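PDB 3K0Z: putative polyketide cyclase from Bacillus cereus, which is of unknown function but belongs to the SnoaL-like polyketide cyclase family of the NTF2 clan and is probably a lipoprotein. Local coordinates for residues A40-Y44 with P56-T60; F124-I129 with W141-D145. All coordinates share one frame; numbering follows the deposited sequence.

Both contacts lie in the buried part of one SnoaL-like domain, their centres about 16 Å apart on opposite sides of the chain's centre. Interaction 1 packs helix 30-49 against the short helix 55-58 and the start of strand 59-60; it is made of van der Waals contacts and water bridges, with no direct hydrogen bond across it, and runs outward to an exposed glutamine. Interaction 2 joins strands 120-133 and 136-144 through regular backbone hydrogen bonds, with one face of the hairpin carrying two carboxylates and a histidine and the other facing the second subunit. The two meet where Y44 OH of 40-44 makes a probable hydrogen bond to D128 OD2 of 124-129, 2.6 Å away.

Interaction 1 of 2, residues A40-Y44 with P56-T60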
ATOM      1  N   ALA A  40       2.947 -14.028  -6.074  1.00 19.96           N
ATOM      2  CA  ALA A  40       2.554 -13.382  -4.805  1.00 19.64           C
ATOM      3  C   ALA A  40       2.497 -14.403  -3.701  1.00 21.39           C
ATOM      4  O   ALA A  40       2.999 -14.142  -2.635  1.00 16.82           O
ATOM      5  CB  ALA A  40       1.220 -12.710  -4.948  1.00 19.06           C
ATOM      6  N   GLN A  41       1.908 -15.577  -3.961  1.00 21.38           N
ATOM      7  CA  GLN A  41       1.817 -16.599  -2.937  1.00 21.73           C
ATOM      8  C   GLN A  41       3.206 -17.045  -2.453  1.00 18.37           C
ATOM      9  O   GLN A  41       3.431 -17.201  -1.240  1.00 20.79           O
ATOM     10  CB  GLN A  41       1.041 -17.791  -3.435  1.00 20.69           C
ATOM     11  CG  GLN A  41      -0.452 -17.620  -3.499  1.00 19.88           C
ATOM     12  CD  GLN A  41      -1.122 -18.939  -3.738  1.00 23.89           C
ATOM     13  OE1 GLN A  41      -1.344 -19.366  -4.898  1.00 21.97           O
ATOM     14  NE2 GLN A  41      -1.483 -19.606  -2.644  1.00 19.48           N
ATOM     15  N   ARG A  42       4.141 -17.223  -3.391  1.00 21.54           N
ATOM     16  CA  ARG A  42       5.496 -17.661  -3.044  1.00 18.10           C
ATOM     17  C   ARG A  42       6.222 -16.579  -2.295  1.00 17.49           C
ATOM     18  O   ARG A  42       6.991 -16.866  -1.421  1.00 17.38           O
ATOM     19  CB  ARG A  42       6.324 -18.023  -4.275  1.00 20.32           C
ATOM     20  CG  ARG A  42       5.889 -19.289  -4.977  1.00 22.28           C
ATOM     21  CD  ARG A  42       6.865 -19.732  -6.055  1.00 24.02           C
ATOM     22  NE  ARG A  42       6.349 -20.876  -6.829  1.00 27.98           N
ATOM     23  CZ  ARG A  42       5.630 -20.780  -7.960  1.00 26.52           C
ATOM     24  NH1 ARG A  42       5.357 -19.616  -8.538  1.00 37.74           N
ATOM     25  NH2 ARG A  42       5.222 -21.886  -8.557  1.00 38.39           N
ATOM     26  N   PHE A  43       6.017 -15.330  -2.683  1.00 17.99           N
ATOM     27  CA  PHE A  43       6.635 -14.213  -2.026  1.00 18.42           C
ATOM     28  C   PHE A  43       6.149 -14.143  -0.574  1.00 20.06           C
ATOM     29  O   PHE A  43       6.972 -14.000   0.343  1.00 16.78           O
ATOM     30  CB  PHE A  43       6.337 -12.894  -2.780  1.00 17.98           C
ATOM     31  CG  PHE A  43       7.239 -11.730  -2.397  1.00 22.41           C
ATOM     32  CD1 PHE A  43       8.623 -11.812  -2.535  1.00 22.40           C
ATOM     33  CD2 PHE A  43       6.691 -10.515  -1.993  1.00 20.94           C
ATOM     34  CE1 PHE A  43       9.438 -10.715  -2.202  1.00 21.89           C
ATOM     35  CE2 PHE A  43       7.522  -9.411  -1.721  1.00 19.64           C
ATOM     36  CZ  PHE A  43       8.872  -9.527  -1.821  1.00 22.80           C
ATOM     37  N   TYR A  44       4.843 -14.260  -0.334  1.00 19.68           N
ATOM     38  CA  TYR A  44       4.371 -14.236   1.071  1.00 17.83           C
ATOM     39  C   TYR A  44       4.623 -15.564   1.821  1.00 17.46           C
ATOM     40  O   TYR A  44       4.748 -15.532   3.047  1.00 18.25           O
ATOM     41  CB  TYR A  44       2.959 -13.631   1.234  1.00 21.77           C
ATOM     42  CG  TYR A  44       3.022 -12.250   0.634  1.00 19.38           C
ATOM     43  CD1 TYR A  44       3.766 -11.248   1.246  1.00 18.05           C
ATOM     44  CD2 TYR A  44       2.474 -11.993  -0.607  1.00 23.17           C
ATOM     45  CE1 TYR A  44       3.980 -10.008   0.638  1.00 18.93           C
ATOM     46  CE2 TYR A  44       2.637 -10.735  -1.210  1.00 17.65           C
ATOM     47  CZ  TYR A  44       3.394  -9.760  -0.574  1.00 19.31           C
ATOM     48  OH  TYR A  44       3.586  -8.556  -1.180  1.00 25.05           O
ATOM     49  N   PRO A  56      14.733 -17.734  -5.537  1.00 20.90           N
ATOM     50  CA  PRO A  56      14.881 -17.816  -6.967  1.00 21.10           C
ATOM     51  C   PRO A  56      13.653 -18.326  -7.731  1.00 21.14           C
ATOM     52  O   PRO A  56      13.630 -18.244  -8.962  1.00 19.87           O
ATOM     53  CB  PRO A  56      16.060 -18.781  -7.144  1.00 22.88           C
ATOM     54  CG  PRO A  56      16.228 -19.461  -5.862  1.00 23.55           C
ATOM     55  CD  PRO A  56      15.610 -18.663  -4.814  1.00 20.12           C
ATOM     56  N   GLN A  57      12.649 -18.873  -7.047  1.00 18.70           N
ATOM     57  CA  GLN A  57      11.449 -19.267  -7.759  1.00 19.01           C
ATOM     58  C   GLN A  57      10.468 -18.101  -7.842  1.00 21.30           C
ATOM     59  O   GLN A  57       9.443 -18.207  -8.511  1.00 20.77           O
ATOM     60  CB  GLN A  57      10.772 -20.443  -7.066  1.00 20.28           C
ATOM     61  CG  GLN A  57      11.660 -21.699  -6.950  1.00 19.60           C
ATOM     62  CD  GLN A  57      10.991 -22.778  -6.142  1.00 18.17           C
ATOM     63  OE1 GLN A  57      10.069 -23.411  -6.611  1.00 17.75           O
ATOM     64  NE2 GLN A  57      11.480 -23.014  -4.918  1.00 23.96           N
ATOM     65  N   THR A  58      10.771 -17.001  -7.145  1.00 21.91           N
ATOM     66  CA  THR A  58       9.784 -15.932  -6.924  1.00 20.70           C
ATOM     67  C   THR A  58      10.192 -14.576  -7.487  1.00 20.54           C
ATOM     68  O   THR A  58       9.348 -13.876  -8.079  1.00 17.45           O
ATOM     69  CB  THR A  58       9.516 -15.774  -5.429  1.00 19.86           C
ATOM     70  OG1 THR A  58       9.240 -17.057  -4.846  1.00 23.61           O
ATOM     71  CG2 THR A  58       8.335 -14.792  -5.165  1.00 21.59           C
ATOM     72  N   VAL A  59      11.457 -14.208  -7.293  1.00 18.33           N
ATOM     73  CA  VAL A  59      11.988 -12.943  -7.771  1.00 20.41           C
ATOM     74  C   VAL A  59      13.115 -13.158  -8.781  1.00 20.85           C
ATOM     75  O   VAL A  59      13.745 -14.200  -8.783  1.00 18.71           O
ATOM     76  CB  VAL A  59      12.417 -11.998  -6.589  1.00 21.40           C
ATOM     77  CG1 VAL A  59      11.282 -11.936  -5.522  1.00 17.19           C
ATOM     78  CG2 VAL A  59      13.739 -12.461  -5.932  1.00 15.70           C
ATOM     79  N   THR A  60      13.349 -12.171  -9.643  1.00 21.58           N
ATOM     80  CA  THR A  60      14.411 -12.261 -10.631  1.00 22.17           C
ATOM     81  C   THR A  60      15.729 -11.982  -9.932  1.00 22.91           C
ATOM     82  O   THR A  60      15.778 -11.379  -8.856  1.00 21.32           O
ATOM     83  CB  THR A  60      14.230 -11.261 -11.767  1.00 24.90           C
ATOM     84  OG1 THR A  60      14.253  -9.943 -11.233  1.00 23.71           O
ATOM     85  CG2 THR A  60      12.928 -11.524 -12.499  1.00 23.26           C
TER
HETATM   86  O   HOH W   1       7.596 -23.392  -5.173  1.00 24.30           O
HETATM   87  O   HOH W   2       6.991 -17.439  -8.879  1.00 29.97           O
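Van der Waals packing carries this contact, and T58 stands at its middle, between R42 and F43 of the helix. Its methyl CG2 presses on the helix backbone, 3.4 Å from F43 N, and touches F43 CB at 3.6 Å. A chi1 of -50° sets T58 OG1 beside its own backbone N and turned to R42, with CG2 on the far side from that N. T58 OG1 lies 3.1 Å from R42 CB, while its hydrogen bond goes back to L54 O, just ahead of the short helix. The F43 ring meets V59 at a slant, F43 CE1 lying 4.0 Å from V59 CG1 in a purely apolar touch; the ring also packs against W47 edge-to-face and on strand 136-144.

The polar contacts pass through water. The arginine chain is extended from CG to NE and lays R42 CD 4.1 Å from Q57 CB. One water sits at the edge of the guanidinium, in its plane, accepting from R42 NE at 3.3 Å and donating to Q57 OE1 at 2.9 Å. A second probably donates to Q57 O; its link to R42 NH1 is weak. Q57 NE2 is held by E53 O.

The arrangement joins the long N-terminal helix of an NTF2-like cone to the helix and strand that follow it.

Interaction 2 of 2, residues F124-I129 with W141-D145; sequences FFAIDI and WHLED
F124-I129 and W141-E144 run antiparallel at 177°, their axes 4.6 Å apart, in a beta hairpin of the curved sheet of the NTF2-like fold. I127 and L143 form one hydrogen-bonded pair, I129 and W141 another; I129 N to W141 O is the shortest of these bonds at 2.7 Å. Beyond the last bridge, D145 N still donates to F125 O; D145 is the N-cap of the next helix, and its OD2 bonds T148 OG1.

A126, D128, H142 and E144 share one face. D128 and H142 run alongside each other in the same direction, with D128 OD1 3.3 Å from H142 CB. The E144 chain bends at chi2 (75°), which carries its carboxylate back to the imidazole, while E144 CG rests on A126 CB at 3.8 Å. D65 takes the other ring nitrogen, NE2, and Y44 holds D128 OD2. A bound buffer molecule about 6 Å from the E144 side chain is consistent with a pocket here.

On the reverse face I129 CG2 packs on W141 CE3 at 3.8 Å, and R110 of the second subunit makes a cation-pi contact with the indole.

One water donates to both D128 OD1 and E144 OE2, and E144 OE2 also accepts a hydrogen bond from H142 ND1 through its syn lone pair at 2.7 Å.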
ATOM      1  N   PHE A 124       0.092  -6.256  12.987  1.00 19.22           N
ATOM      2  CA  PHE A 124       0.287  -5.077  12.160  1.00 21.35           C
ATOM      3  C   PHE A 124       0.099  -5.452  10.708  1.00 22.89           C
ATOM      4  O   PHE A 124       0.176  -6.631  10.345  1.00 20.85           O
ATOM      5  CB  PHE A 124       1.670  -4.392  12.390  1.00 19.38           C
ATOM      6  CG  PHE A 124       2.852  -5.216  11.931  1.00 20.91           C
ATOM      7  CD1 PHE A 124       3.411  -6.186  12.778  1.00 21.56           C
ATOM      8  CD2 PHE A 124       3.404  -5.038  10.669  1.00 20.20           C
ATOM      9  CE1 PHE A 124       4.479  -6.962  12.351  1.00 22.44           C
ATOM     10  CE2 PHE A 124       4.489  -5.808  10.252  1.00 19.45           C
ATOM     11  CZ  PHE A 124       5.033  -6.765  11.106  1.00 21.30           C
ATOM     12  N   PHE A 125      -0.123  -4.440   9.885  1.00 22.51           N
ATOM     13  CA  PHE A 125      -0.340  -4.656   8.465  1.00 22.21           C
ATOM     14  C   PHE A 125       0.706  -4.035   7.529  1.00 19.57           C
ATOM     15  O   PHE A 125       1.540  -3.217   7.933  1.00 18.55           O
ATOM     16  CB  PHE A 125      -1.746  -4.221   8.089  1.00 22.06           C
ATOM     17  CG  PHE A 125      -1.892  -2.763   7.861  1.00 22.32           C
ATOM     18  CD1 PHE A 125      -2.135  -1.914   8.906  1.00 22.22           C
ATOM     19  CD2 PHE A 125      -1.829  -2.230   6.569  1.00 26.89           C
ATOM     20  CE1 PHE A 125      -2.291  -0.553   8.710  1.00 26.78           C
ATOM     21  CE2 PHE A 125      -1.991  -0.868   6.359  1.00 19.10           C
ATOM     22  CZ  PHE A 125      -2.210  -0.028   7.478  1.00 21.57           C
ATOM     23  N   ALA A 126       0.672  -4.468   6.264  1.00 20.81           N
ATOM     24  CA  ALA A 126       1.583  -3.940   5.243  1.00 19.10           C
ATOM     25  C   ALA A 126       0.805  -3.868   3.922  1.00 18.71           C
ATOM     26  O   ALA A 126      -0.206  -4.575   3.738  1.00 18.38           O
ATOM     27  CB  ALA A 126       2.819  -4.845   5.113  1.00 19.87           C
ATOM     28  N   ILE A 127       1.260  -3.003   3.025  1.00 18.17           N
ATOM     29  CA  ILE A 127       0.768  -2.968   1.636  1.00 20.13           C
ATOM     30  C   ILE A 127       1.988  -2.959   0.703  1.00 21.20           C
ATOM     31  O   ILE A 127       2.939  -2.171   0.922  1.00 19.46           O
ATOM     32  CB  ILE A 127      -0.134  -1.733   1.298  1.00 23.63           C
ATOM     33  CG1 ILE A 127      -1.304  -1.594   2.282  1.00 18.99           C
ATOM     34  CG2 ILE A 127      -0.635  -1.897  -0.136  1.00 20.71           C
ATOM     35  CD1 ILE A 127      -2.154  -0.317   2.132  1.00 20.36           C
ATOM     36  N   ASP A 128       1.966  -3.827  -0.318  1.00 21.17           N
ATOM     37  CA  ASP A 128       3.062  -3.946  -1.257  1.00 20.40           C
ATOM     38  C   ASP A 128       2.535  -3.821  -2.656  1.00 22.29           C
ATOM     39  O   ASP A 128       1.450  -4.318  -2.955  1.00 21.36           O
ATOM     40  CB  ASP A 128       3.726  -5.322  -1.226  1.00 24.64           C
ATOM     41  CG  ASP A 128       4.333  -5.709   0.121  1.00 30.03           C
ATOM     42  OD1 ASP A 128       4.174  -4.992   1.151  1.00 37.89           O
ATOM     43  OD2 ASP A 128       5.023  -6.764   0.139  1.00 36.92           O
ATOM     44  N   ILE A 129       3.317  -3.191  -3.515  1.00 18.99           N
ATOM     45  CA  ILE A 129       3.038  -3.143  -4.946  1.00 20.39           C
ATOM     46  C   ILE A 129       4.192  -3.910  -5.613  1.00 19.68           C
ATOM     47  O   ILE A 129       5.372  -3.547  -5.466  1.00 21.50           O
ATOM     48  CB  ILE A 129       2.983  -1.721  -5.503  1.00 23.23           C
ATOM     49  CG1 ILE A 129       1.790  -0.967  -4.887  1.00 25.51           C
ATOM     50  CG2 ILE A 129       2.869  -1.784  -7.043  1.00 15.47           C
ATOM     51  CD1 ILE A 129       1.862   0.541  -5.060  1.00 21.81           C
ATOM     52  N   TRP A 141       7.552  -1.881  -4.317  1.00 15.95           N
ATOM     53  CA  TRP A 141       7.344  -0.702  -3.485  1.00 17.89           C
ATOM     54  C   TRP A 141       6.455  -1.194  -2.366  1.00 17.67           C
ATOM     55  O   TRP A 141       5.362  -1.696  -2.608  1.00 21.08           O
ATOM     56  CB  TRP A 141       6.615   0.406  -4.242  1.00 19.77           C
ATOM     57  CG  TRP A 141       7.264   0.879  -5.482  1.00 15.53           C
ATOM     58  CD1 TRP A 141       7.993   2.034  -5.645  1.00 20.89           C
ATOM     59  CD2 TRP A 141       7.153   0.295  -6.801  1.00 20.50           C
ATOM     60  NE1 TRP A 141       8.350   2.164  -6.947  1.00 15.92           N
ATOM     61  CE2 TRP A 141       7.850   1.118  -7.677  1.00 19.32           C
ATOM     62  CE3 TRP A 141       6.510  -0.830  -7.307  1.00 20.72           C
ATOM     63  CZ2 TRP A 141       7.981   0.825  -9.050  1.00 22.57           C
ATOM     64  CZ3 TRP A 141       6.628  -1.120  -8.669  1.00 20.64           C
ATOM     65  CH2 TRP A 141       7.382  -0.306  -9.512  1.00 20.00           C
ATOM     66  N   HIS A 142       6.885  -1.026  -1.120  1.00 21.90           N
ATOM     67  CA  HIS A 142       6.138  -1.616  -0.037  1.00 20.69           C
ATOM     68  C   HIS A 142       6.299  -0.805   1.227  1.00 20.53           C
ATOM     69  O   HIS A 142       7.257  -0.015   1.393  1.00 20.53           O
ATOM     70  CB  HIS A 142       6.652  -3.044   0.187  1.00 23.93           C
ATOM     71  CG  HIS A 142       8.068  -3.104   0.660  1.00 22.11           C
ATOM     72  ND1 HIS A 142       8.403  -3.238   1.990  1.00 21.66           N
ATOM     73  CD2 HIS A 142       9.238  -3.023  -0.021  1.00 23.39           C
ATOM     74  CE1 HIS A 142       9.718  -3.267   2.107  1.00 23.88           C
ATOM     75  NE2 HIS A 142      10.249  -3.129   0.902  1.00 20.92           N
ATOM     76  N   LEU A 143       5.358  -1.004   2.134  1.00 18.35           N
ATOM     77  CA  LEU A 143       5.385  -0.301   3.438  1.00 19.76           C
ATOM     78  C   LEU A 143       4.750  -1.179   4.502  1.00 20.98           C
ATOM     79  O   LEU A 143       3.675  -1.748   4.274  1.00 19.39           O
ATOM     80  CB  LEU A 143       4.611   0.997   3.259  1.00 22.19           C
ATOM     81  CG  LEU A 143       4.889   2.226   4.074  1.00 26.40           C
ATOM     82  CD1 LEU A 143       6.390   2.495   4.310  1.00 27.20           C
ATOM     83  CD2 LEU A 143       4.180   3.385   3.329  1.00 24.98           C
ATOM     84  N   GLU A 144       5.449  -1.343   5.616  1.00 23.92           N
ATOM     85  CA  GLU A 144       4.964  -2.124   6.757  1.00 20.94           C
ATOM     86  C   GLU A 144       4.679  -1.094   7.798  1.00 23.42           C
ATOM     87  O   GLU A 144       5.374  -0.070   7.850  1.00 23.49           O
ATOM     88  CB  GLU A 144       6.034  -3.088   7.261  1.00 20.88           C
ATOM     89  CG  GLU A 144       6.372  -4.224   6.297  1.00 23.71           C
ATOM     90  CD  GLU A 144       7.222  -3.798   5.104  1.00 28.07           C
ATOM     91  OE1 GLU A 144       8.351  -3.332   5.332  1.00 30.20           O
ATOM     92  OE2 GLU A 144       6.747  -3.975   3.950  1.00 26.99           O
ATOM     93  N   ASP A 145       3.670  -1.316   8.622  1.00 22.13           N
ATOM     94  CA  ASP A 145       3.323  -0.306   9.658  1.00 22.78           C
ATOM     95  C   ASP A 145       4.273  -0.479  10.854  1.00 23.52           C
ATOM     96  O   ASP A 145       3.899  -0.992  11.891  1.00 20.89           O
ATOM     97  CB  ASP A 145       1.826  -0.422  10.022  1.00 21.88           C
ATOM     98  CG  ASP A 145       1.349   0.673  10.966  1.00 24.52           C
ATOM     99  OD1 ASP A 145       2.143   1.572  11.308  1.00 20.06           O
ATOM    100  OD2 ASP A 145       0.166   0.619  11.360  1.00 25.10           O
TER
HETATM  101  O   HOH W   3      -0.482  -2.000  11.687  1.00 21.94           O
HETATM  102  O   HOH W   4       5.387  -6.133   3.269  1.00 48.61           O